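Local coordinates for PUA domain-containing protein (Archaeoglobus fulgidus DSM 4304, PDB 2Q07), which is of unknown function but belongs to the archaeosine synthase type 1 family of tRNA modification, its C-terminal PUA domain probably binding RNA, at residues Thr232-Asp237 and Val263-Arg268; Ile221-Leu226 and Arg268-Gly273. All coordinates share one frame; numbering follows the deposited sequence.

Contact 1 of 2, residues Thr232-Asp237 and Val263-Arg268; sequences TVEIGD and VFHNSR
His-265 lays its imidazole back across the neighbouring strand, so that one face of the ring meets the backbone of Glu-234. CG sits between the backbone N and the carbonyl carbon (chi1 67°), which swings the ring toward 232-235 and puts Glu-234 CA 4.2 Å from the ring centroid, a CH-pi contact off-centre toward the rim. Thr-232 CB approaches the same ring at CE1, while Thr-232 OG1 is held by Asn-229. The opposite face of the sheet is apolar. There Val-233 CG2 presses on Phe-264 CB at 3.2 Å, a tight approach, and Ile-235 CD1 reaches Phe-264 CD1 at 3.8 Å, the two side chains crossing obliquely. Ile-291, Val-293 and Ile-244 continue this packing. The two strands run parallel and are joined by backbone bonds. Val-233 bonds through N to Val-263 O and through O to His-265 N, and Ile-235 N meets His-265 O in the carbonyl plane, nearly straight (167°) at 2.9 Å. Past the strands, polar side chains take over. Asn-266 ND2 gives a hydrogen bond to Gly-236 O (3.1 Å) from above the plane of the Gly-236 carbonyl, and Asn-266 OD1 accepts from Arg-268 N on a lone pair, so both ends of the amide fix its rotation. Ser-267 OG donates to the syn lone pair of Asp-237 OD2 at 2.8 Å. Two parallel strands of the mixed PUA-domain sheet are thus joined, with an Asx turn at Asn-266 where the second one ends.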
loop_
_atom_site.group_PDB
_atom_site.type_symbol
_atom_site.label_atom_id
_atom_site.label_comp_id
_atom_site.label_asym_id
_atom_site.label_seq_id
_atom_site.Cartn_x
_atom_site.Cartn_y
_atom_site.Cartn_z
ATOM N N THR A 232 18.592 -4.745 -7.520
ATOM C CA THR A 232 19.918 -5.134 -7.076
ATOM C C THR A 232 20.993 -4.162 -7.537
ATOM O O THR A 232 20.858 -3.493 -8.565
ATOM C CB THR A 232 20.271 -6.540 -7.591
ATOM O OG1 THR A 232 19.976 -6.621 -8.991
ATOM C CG2 THR A 232 19.464 -7.600 -6.850
ATOM N N VAL A 233 22.063 -4.087 -6.757
ATOM C CA VAL A 233 23.180 -3.219 -7.071
ATOM C C VAL A 233 24.467 -3.968 -6.731
ATOM O O VAL A 233 24.635 -4.485 -5.618
ATOM C CB VAL A 233 23.103 -1.885 -6.276
ATOM C CG1 VAL A 233 21.659 -1.387 -6.218
ATOM C CG2 VAL A 233 23.652 -2.060 -4.888
ATOM N N GLU A 234 25.360 -4.058 -7.708
ATOM C CA GLU A 234 26.634 -4.735 -7.507
ATOM C C GLU A 234 27.618 -3.704 -6.991
ATOM O O GLU A 234 27.700 -2.606 -7.528
ATOM C CB GLU A 234 27.140 -5.321 -8.820
ATOM C CG GLU A 234 28.418 -6.125 -8.677
ATOM C CD GLU A 234 28.940 -6.617 -10.010
ATOM O OE1 GLU A 234 28.124 -7.110 -10.823
ATOM O OE2 GLU A 234 30.163 -6.514 -10.244
ATOM N N ILE A 235 28.369 -4.065 -5.956
ATOM C CA ILE A 235 29.331 -3.156 -5.357
ATOM C C ILE A 235 30.763 -3.712 -5.316
ATOM O O ILE A 235 31.007 -4.893 -5.585
ATOM C CB ILE A 235 28.898 -2.788 -3.916
ATOM C CG1 ILE A 235 28.962 -4.032 -3.025
ATOM C CG2 ILE A 235 27.470 -2.234 -3.918
ATOM C CD1 ILE A 235 28.758 -3.741 -1.556
ATOM N N GLY A 236 31.706 -2.847 -4.963
ATOM C CA GLY A 236 33.092 -3.267 -4.893
ATOM C C GLY A 236 33.327 -4.208 -3.730
ATOM O O GLY A 236 32.450 -4.394 -2.884
ATOM N N ASP A 237 34.516 -4.799 -3.692
ATOM C CA ASP A 237 34.902 -5.722 -2.633
ATOM C C ASP A 237 35.497 -5.011 -1.421
ATOM O O ASP A 237 36.680 -5.176 -1.116
ATOM C CB ASP A 237 35.920 -6.734 -3.160
ATOM C CG ASP A 237 35.270 -7.988 -3.702
ATOM O OD1 ASP A 237 34.497 -7.890 -4.676
ATOM O OD2 ASP A 237 35.539 -9.076 -3.149
ATOM N N VAL A 263 18.864 -4.244 -2.882
ATOM C CA VAL A 263 19.676 -5.325 -2.367
ATOM C C VAL A 263 21.035 -5.224 -3.042
ATOM O O VAL A 263 21.151 -5.460 -4.247
ATOM C CB VAL A 263 19.048 -6.694 -2.689
ATOM C CG1 VAL A 263 19.995 -7.811 -2.288
ATOM C CG2 VAL A 263 17.709 -6.831 -1.973
ATOM N N PHE A 264 22.053 -4.850 -2.269
ATOM C CA PHE A 264 23.412 -4.724 -2.787
ATOM C C PHE A 264 24.159 -6.041 -2.582
ATOM O O PHE A 264 23.744 -6.870 -1.771
ATOM C CB PHE A 264 24.144 -3.574 -2.080
ATOM C CG PHE A 264 24.278 -3.749 -0.588
ATOM C CD1 PHE A 264 25.308 -4.524 -0.046
ATOM C CD2 PHE A 264 23.381 -3.131 0.276
ATOM C CE1 PHE A 264 25.441 -4.678 1.337
ATOM C CE2 PHE A 264 23.497 -3.275 1.653
ATOM C CZ PHE A 264 24.532 -4.053 2.190
ATOM N N HIS A 265 25.249 -6.242 -3.321
ATOM C CA HIS A 265 26.011 -7.482 -3.204
ATOM C C HIS A 265 27.389 -7.465 -3.892
ATOM O O HIS A 265 27.634 -6.677 -4.799
ATOM C CB HIS A 265 25.202 -8.635 -3.816
ATOM C CG HIS A 265 25.034 -8.523 -5.302
ATOM N ND1 HIS A 265 24.108 -7.686 -5.886
ATOM C CD2 HIS A 265 25.721 -9.094 -6.322
ATOM C CE1 HIS A 265 24.232 -7.744 -7.202
ATOM N NE2 HIS A 265 25.203 -8.591 -7.491
ATOM N N ASN A 266 28.277 -8.338 -3.422
ATOM C CA ASN A 266 29.599 -8.539 -4.014
ATOM C C ASN A 266 29.937 -10.022 -3.847
ATOM O O ASN A 266 29.049 -10.827 -3.576
ATOM C CB ASN A 266 30.686 -7.644 -3.396
ATOM C CG ASN A 266 30.779 -7.751 -1.896
ATOM O OD1 ASN A 266 30.637 -8.823 -1.313
ATOM N ND2 ASN A 266 31.057 -6.629 -1.260
ATOM N N SER A 267 31.204 -10.391 -3.994
ATOM C CA SER A 267 31.589 -11.795 -3.891
ATOM C C SER A 267 31.538 -12.416 -2.495
ATOM O O SER A 267 31.635 -13.638 -2.361
ATOM C CB SER A 267 32.997 -11.991 -4.463
ATOM O OG SER A 267 33.964 -11.405 -3.609
ATOM N N ARG A 268 31.380 -11.601 -1.456
ATOM C CA ARG A 268 31.352 -12.146 -0.101
ATOM C C ARG A 268 30.071 -11.872 0.683
ATOM O O ARG A 268 29.775 -12.575 1.647
ATOM C CB ARG A 268 32.542 -11.625 0.710
ATOM C CG ARG A 268 32.437 -10.151 1.067
ATOM C CD ARG A 268 33.315 -9.784 2.258
ATOM N NE ARG A 268 34.743 -9.933 1.988
ATOM C CZ ARG A 268 35.698 -9.635 2.865
ATOM N NH1 ARG A 268 35.374 -9.175 4.067
ATOM N NH2 ARG A 268 36.976 -9.796 2.545
#

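Contact 2 of 2, residues Ile221-Leu226 and Arg268-Gly273; sequences IAAYLL and RIFGVG
Apolar contacts between side chains account for most of the meeting of helix 219-227 with strand 270-275, and Phe-270 is at their centre. The short segments cross at 106°, with axes 8.9 Å apart, close to perpendicular, so the helix presents one flank to the strand. Phe-270 has CG between its backbone N and carbonyl carbon (chi1 70°), which points the ring at that flank. Leu-226, its CG anti to the backbone N, reaches out from the helix toward the strand and brings CD2 to 3.7 Å from Phe-270 CB, crossing the aromatic side chain obliquely and also touching CG at the root of the ring. The far end of the ring meets the two alanines one turn earlier. Ala-222 CB lies at the ring edge, near its plane, 4.2 Å from Phe-270 CE1, and Ala-223 CB is equally far from that same carbon. Further along the strand, Val-272 CG2 reaches Ala-222 CB at 3.8 Å, so the small methyl of Ala-222 is shared by Phe-270 and Val-272.

Contacts of the ring with the helix backbone form a second, smaller group. Phe-270 CE1 lies 3.9 Å from Ala-223 N, beside the two alanine methyls. Within the helix, Leu-226 N is bonded to Ala-222 O at 2.9 Å, while the strand backbone pairs with Phe-264 and Phe-297 on its two sides.

Aromatic contact also extends beyond the helix, for Phe-270 meets the ring of Phe-297 with planes inclined by about 50°. The absence of any hydrogen bond or salt bridge across the contact is consistent with a junction of pre-PUA helix and PUA sheet held by van der Waals and hydrophobic contact, and only part of it is buried.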
loop_
_atom_site.group_PDB
_atom_site.type_symbol
_atom_site.label_atom_id
_atom_site.label_comp_id
_atom_site.label_asym_id
_atom_site.label_seq_id
_atom_site.Cartn_x
_atom_site.Cartn_y
_atom_site.Cartn_z
ATOM N N ILE A 221 13.888 -12.771 1.472
ATOM C CA ILE A 221 13.339 -11.949 0.403
ATOM C C ILE A 221 14.438 -11.278 -0.402
ATOM O O ILE A 221 14.415 -11.334 -1.625
ATOM C CB ILE A 221 12.370 -10.872 0.945
ATOM C CG1 ILE A 221 11.163 -11.556 1.589
ATOM C CG2 ILE A 221 11.931 -9.957 -0.184
ATOM C CD1 ILE A 221 10.041 -10.619 1.977
ATOM N N ALA A 222 15.381 -10.641 0.290
ATOM C CA ALA A 222 16.515 -9.983 -0.354
ATOM C C ALA A 222 17.236 -11.010 -1.233
ATOM O O ALA A 222 17.689 -10.688 -2.334
ATOM C CB ALA A 222 17.480 -9.432 0.713
ATOM N N ALA A 223 17.333 -12.240 -0.726
ATOM C CA ALA A 223 17.978 -13.341 -1.440
ATOM C C ALA A 223 17.205 -13.620 -2.720
ATOM O O ALA A 223 17.793 -13.807 -3.784
ATOM C CB ALA A 223 18.011 -14.597 -0.564
ATOM N N TYR A 224 15.882 -13.634 -2.611
ATOM C CA TYR A 224 15.039 -13.878 -3.770
ATOM C C TYR A 224 15.220 -12.767 -4.800
ATOM O O TYR A 224 15.390 -13.046 -5.986
ATOM C CB TYR A 224 13.569 -13.961 -3.362
ATOM C CG TYR A 224 12.647 -14.167 -4.538
ATOM C CD1 TYR A 224 12.531 -15.419 -5.147
ATOM C CD2 TYR A 224 11.904 -13.109 -5.058
ATOM C CE1 TYR A 224 11.699 -15.614 -6.244
ATOM C CE2 TYR A 224 11.065 -13.292 -6.159
ATOM C CZ TYR A 224 10.968 -14.546 -6.744
ATOM O OH TYR A 224 10.132 -14.735 -7.822
ATOM N N LEU A 225 15.184 -11.512 -4.350
ATOM C CA LEU A 225 15.355 -10.365 -5.251
ATOM C C LEU A 225 16.729 -10.394 -5.936
ATOM O O LEU A 225 16.859 -10.044 -7.114
ATOM C CB LEU A 225 15.193 -9.038 -4.482
ATOM C CG LEU A 225 13.836 -8.722 -3.827
ATOM C CD1 LEU A 225 13.955 -7.483 -2.946
ATOM C CD2 LEU A 225 12.793 -8.507 -4.901
ATOM N N LEU A 226 17.749 -10.804 -5.192
ATOM C CA LEU A 226 19.104 -10.893 -5.723
ATOM C C LEU A 226 19.130 -11.935 -6.838
ATOM O O LEU A 226 19.732 -11.716 -7.888
ATOM C CB LEU A 226 20.083 -11.288 -4.610
ATOM C CG LEU A 226 21.577 -11.306 -4.951
ATOM C CD1 LEU A 226 21.992 -9.940 -5.471
ATOM C CD2 LEU A 226 22.388 -11.669 -3.720
ATOM N N ARG A 268 31.380 -11.601 -1.456
ATOM C CA ARG A 268 31.352 -12.146 -0.101
ATOM C C ARG A 268 30.071 -11.872 0.683
ATOM O O ARG A 268 29.775 -12.575 1.647
ATOM C CB ARG A 268 32.542 -11.625 0.710
ATOM C CG ARG A 268 32.437 -10.151 1.067
ATOM C CD ARG A 268 33.315 -9.784 2.258
ATOM N NE ARG A 268 34.743 -9.933 1.988
ATOM C CZ ARG A 268 35.698 -9.635 2.865
ATOM N NH1 ARG A 268 35.374 -9.175 4.067
ATOM N NH2 ARG A 268 36.976 -9.796 2.545
ATOM N N ILE A 269 29.314 -10.857 0.282
ATOM C CA ILE A 269 28.087 -10.534 0.994
ATOM C C ILE A 269 27.017 -9.897 0.127
ATOM O O ILE A 269 27.248 -9.513 -1.024
ATOM C CB ILE A 269 28.337 -9.523 2.155
ATOM C CG1 ILE A 269 28.797 -8.183 1.580
ATOM C CG2 ILE A 269 29.392 -10.045 3.120
ATOM C CD1 ILE A 269 28.807 -7.059 2.587
ATOM N N PHE A 270 25.829 -9.802 0.708
ATOM C CA PHE A 270 24.719 -9.124 0.075
ATOM C C PHE A 270 23.963 -8.501 1.237
ATOM O O PHE A 270 24.063 -8.974 2.369
ATOM C CB PHE A 270 23.857 -10.078 -0.768
ATOM C CG PHE A 270 23.050 -11.066 0.015
ATOM C CD1 PHE A 270 21.680 -10.870 0.198
ATOM C CD2 PHE A 270 23.632 -12.233 0.498
ATOM C CE1 PHE A 270 20.905 -11.822 0.841
ATOM C CE2 PHE A 270 22.870 -13.198 1.142
ATOM C CZ PHE A 270 21.501 -12.996 1.315
ATOM N N GLY A 271 23.264 -7.405 0.973
ATOM C CA GLY A 271 22.537 -6.745 2.038
ATOM C C GLY A 271 21.324 -5.952 1.594
ATOM O O GLY A 271 20.921 -5.984 0.432
ATOM N N VAL A 272 20.744 -5.242 2.550
ATOM C CA VAL A 272 19.555 -4.434 2.326
ATOM C C VAL A 272 19.880 -2.985 2.668
ATOM O O VAL A 272 20.612 -2.724 3.618
ATOM C CB VAL A 272 18.397 -4.912 3.237
ATOM C CG1 VAL A 272 17.194 -3.999 3.077
ATOM C CG2 VAL A 272 18.023 -6.349 2.898
ATOM N N GLY A 273 19.342 -2.056 1.885
ATOM C CA GLY A 273 19.570 -0.646 2.138
ATOM C C GLY A 273 18.544 0.244 1.457
ATOM O O GLY A 273 17.653 -0.234 0.751
#

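Overall arrangement
Both contacts involve the same mixed sheet, in which strands 261-265 and 270-275 are neighbours, and their centres lie 9 Å apart. Both are partly buried. Contact 1 works within the sheet: backbone hydrogen bonds pair its strands over a buried apolar face, and polar side chains appear at its exposed loop end. Contact 2 sets a helix against the sheet and is apolar between side chains. The two touch where Phe-264 O meets Gly-271 N, a probable hydrogen bond, and where His-265 packs on Leu-226, so the helix side chain lies against both contacts. Arg-268 belongs to both ranges, and contact 1 is nested in the loop that contact 2 closes.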